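Local atomic coordinates of DUF4439 domain-containing protein (Mycobacterium tuberculosis, PDB entry 2IB0), a protein that is of unknown function but folds as a four-helix bundle and belongs to a family of the ferritin-like clan. Residues Y87-M91 with L102-M106. Sequence-based numbering, arbitrary orientation.
Sequences YQLPM and LAVRM
L102 meets three residues of the loop at once and shows how a long connection can be held to a helix mainly by apolar packing. Its CG lies anti to the backbone N (chi1 175°), which carries the two methyls out to separate partners in the loop. L102 CD1 sits 3.7 Å from P90 CG and also touches P90 CD, the two side chains crossing at about a right angle, while the other branch, L102 CD2, comes within 3.9 Å of L89 CD1. M91 reaches back over the backbone of the same helical residue: M91 SD stands 3.7 Å from L102 N, and M91 CG lies 4.0 Å from L102 CD1. In the four-helix bundle of this ferritin-like family, 87-91 belongs to the long connection from helix 52-75 to helix 96-120. It runs over the outside of the bundle, and L89, which touches Y38 of helix 18-46 as well as L102, lets the loop bridge two helices; L102 itself packs on V43, helix against helix.

One turn further on, R105 takes the outer flank of P90. Bends at chi2 and chi3 fold its chain back along the ring, with R105 CG 3.7 Å from P90 CB, and turn one face of the R105 guanidinium to P90 CB, which lies 3.6 Å above the plane and towards its rim. R105 NH1 also forms a long, weak ion pair with D109, a turn later on the helix. M106, which is buried, adds a longer apolar contact, M106 CG lying 4.1 Å from P90 CG.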
ATOM      1  N   TYR A  87      -0.140 -26.721   0.482  1.00 53.65           N
ATOM      2  CA  TYR A  87      -0.117 -25.850   1.662  1.00 52.20           C
ATOM      3  C   TYR A  87      -1.381 -26.165   2.417  1.00 51.93           C
ATOM      4  O   TYR A  87      -2.298 -26.775   1.885  1.00 52.32           O
ATOM      5  CB  TYR A  87      -0.053 -24.362   1.298  1.00 50.80           C
ATOM      6  CG  TYR A  87       1.304 -23.975   0.738  1.00 50.53           C
ATOM      7  CD1 TYR A  87       2.326 -23.499   1.572  1.00 49.19           C
ATOM      8  CD2 TYR A  87       1.586 -24.126  -0.628  1.00 49.68           C
ATOM      9  CE1 TYR A  87       3.589 -23.191   1.049  1.00 45.84           C
ATOM     10  CE2 TYR A  87       2.828 -23.786  -1.152  1.00 45.33           C
ATOM     11  CZ  TYR A  87       3.821 -23.337  -0.312  1.00 45.59           C
ATOM     12  OH  TYR A  87       5.050 -23.057  -0.848  1.00 45.32           O
ATOM     13  N   GLN A  88      -1.388 -25.814   3.686  1.00 51.11           N
ATOM     14  CA  GLN A  88      -2.602 -25.707   4.425  1.00 50.04           C
ATOM     15  C   GLN A  88      -3.031 -24.238   4.144  1.00 49.35           C
ATOM     16  O   GLN A  88      -2.296 -23.308   4.481  1.00 48.93           O
ATOM     17  CB  GLN A  88      -2.260 -25.968   5.885  1.00 50.27           C
ATOM     18  CG  GLN A  88      -3.328 -25.659   6.875  1.00 52.80           C
ATOM     19  CD  GLN A  88      -4.508 -26.569   6.743  1.00 55.87           C
ATOM     20  OE1 GLN A  88      -5.643 -26.113   6.795  1.00 59.14           O
ATOM     21  NE2 GLN A  88      -4.260 -27.871   6.568  1.00 55.47           N
ATOM     22  N   LEU A  89      -4.169 -24.040   3.470  1.00 47.52           N
ATOM     23  CA  LEU A  89      -4.741 -22.703   3.279  1.00 46.24           C
ATOM     24  C   LEU A  89      -5.000 -22.011   4.636  1.00 45.88           C
ATOM     25  O   LEU A  89      -5.322 -22.683   5.641  1.00 45.86           O
ATOM     26  CB  LEU A  89      -6.058 -22.750   2.473  1.00 45.12           C
ATOM     27  CG  LEU A  89      -6.112 -23.218   1.017  1.00 44.36           C
ATOM     28  CD1 LEU A  89      -7.556 -23.161   0.495  1.00 41.40           C
ATOM     29  CD2 LEU A  89      -5.187 -22.423   0.159  1.00 42.45           C
ATOM     30  N   PRO A  90      -4.914 -20.665   4.655  1.00 45.41           N
ATOM     31  CA  PRO A  90      -5.186 -19.892   5.881  1.00 44.75           C
ATOM     32  C   PRO A  90      -6.629 -20.020   6.428  1.00 44.53           C
ATOM     33  O   PRO A  90      -6.886 -19.732   7.613  1.00 43.66           O
ATOM     34  CB  PRO A  90      -4.840 -18.452   5.483  1.00 45.40           C
ATOM     35  CG  PRO A  90      -4.817 -18.402   4.004  1.00 45.33           C
ATOM     36  CD  PRO A  90      -4.546 -19.806   3.512  1.00 45.61           C
ATOM     37  N   MET A  91      -7.559 -20.490   5.588  1.00 42.99           N
ATOM     38  CA  MET A  91      -8.935 -20.723   6.011  1.00 42.30           C
ATOM     39  C   MET A  91      -9.560 -21.826   5.174  1.00 39.21           C
ATOM     40  O   MET A  91      -9.093 -22.110   4.067  1.00 36.92           O
ATOM     41  CB  MET A  91      -9.776 -19.446   5.876  1.00 41.76           C
ATOM     42  CG  MET A  91     -10.061 -19.021   4.434  1.00 44.15           C
ATOM     43  SD  MET A  91     -10.883 -17.421   4.327  1.00 48.22           S
ATOM     44  CE  MET A  91     -12.604 -17.887   4.216  1.00 45.52           C
ATOM     45  N   LEU A 102     -10.731 -15.497   1.207  1.00 35.37           N
ATOM     46  CA  LEU A 102      -9.418 -16.131   1.176  1.00 35.46           C
ATOM     47  C   LEU A 102      -8.436 -15.175   0.520  1.00 32.93           C
ATOM     48  O   LEU A 102      -7.322 -15.038   0.987  1.00 32.98           O
ATOM     49  CB  LEU A 102      -9.464 -17.457   0.366  1.00 34.82           C
ATOM     50  CG  LEU A 102      -8.152 -18.220   0.113  1.00 36.00           C
ATOM     51  CD1 LEU A 102      -7.440 -18.532   1.419  1.00 38.51           C
ATOM     52  CD2 LEU A 102      -8.449 -19.509  -0.680  1.00 36.75           C
ATOM     53  N   ALA A 103      -8.839 -14.609  -0.605  1.00 32.29           N
ATOM     54  CA  ALA A 103      -7.987 -13.660  -1.341  1.00 33.72           C
ATOM     55  C   ALA A 103      -7.601 -12.469  -0.449  1.00 33.64           C
ATOM     56  O   ALA A 103      -6.457 -12.057  -0.423  1.00 33.40           O
ATOM     57  CB  ALA A 103      -8.689 -13.157  -2.595  1.00 32.57           C
ATOM     58  N   VAL A 104      -8.538 -11.937   0.318  1.00 32.32           N
ATOM     59  CA  VAL A 104      -8.221 -10.789   1.220  1.00 32.70           C
ATOM     60  C   VAL A 104      -7.205 -11.274   2.286  1.00 33.44           C
ATOM     61  O   VAL A 104      -6.197 -10.624   2.575  1.00 32.88           O
ATOM     62  CB  VAL A 104      -9.505 -10.253   1.927  1.00 32.71           C
ATOM     63  CG1 VAL A 104      -9.164  -9.175   3.017  1.00 32.18           C
ATOM     64  CG2 VAL A 104     -10.496  -9.747   0.901  1.00 30.80           C
ATOM     65  N   ARG A 105      -7.485 -12.413   2.894  1.00 33.81           N
ATOM     66  CA  ARG A 105      -6.594 -12.915   3.936  1.00 34.64           C
ATOM     67  C   ARG A 105      -5.163 -13.112   3.378  1.00 33.82           C
ATOM     68  O   ARG A 105      -4.182 -12.792   4.053  1.00 33.20           O
ATOM     69  CB  ARG A 105      -7.133 -14.221   4.526  1.00 35.43           C
ATOM     70  CG  ARG A 105      -6.041 -14.993   5.246  1.00 39.55           C
ATOM     71  CD  ARG A 105      -5.582 -14.312   6.562  1.00 46.86           C
ATOM     72  NE  ARG A 105      -6.157 -15.064   7.672  1.00 56.38           N
ATOM     73  CZ  ARG A 105      -5.501 -15.955   8.405  1.00 57.49           C
ATOM     74  NH1 ARG A 105      -4.196 -16.190   8.223  1.00 57.88           N
ATOM     75  NH2 ARG A 105      -6.162 -16.583   9.353  1.00 59.31           N
ATOM     76  N   MET A 106      -5.064 -13.624   2.156  1.00 32.17           N
ATOM     77  CA  MET A 106      -3.771 -13.892   1.540  1.00 32.81           C
ATOM     78  C   MET A 106      -2.990 -12.605   1.250  1.00 31.96           C
ATOM     79  O   MET A 106      -1.833 -12.518   1.559  1.00 31.72           O
ATOM     80  CB  MET A 106      -3.906 -14.784   0.296  1.00 31.68           C
ATOM     81  CG  MET A 106      -4.441 -16.211   0.572  1.00 34.08           C
ATOM     82  SD  MET A 106      -4.098 -17.263  -0.857  1.00 33.87           S
ATOM     83  CE  MET A 106      -5.181 -16.400  -2.044  1.00 25.88           C
TER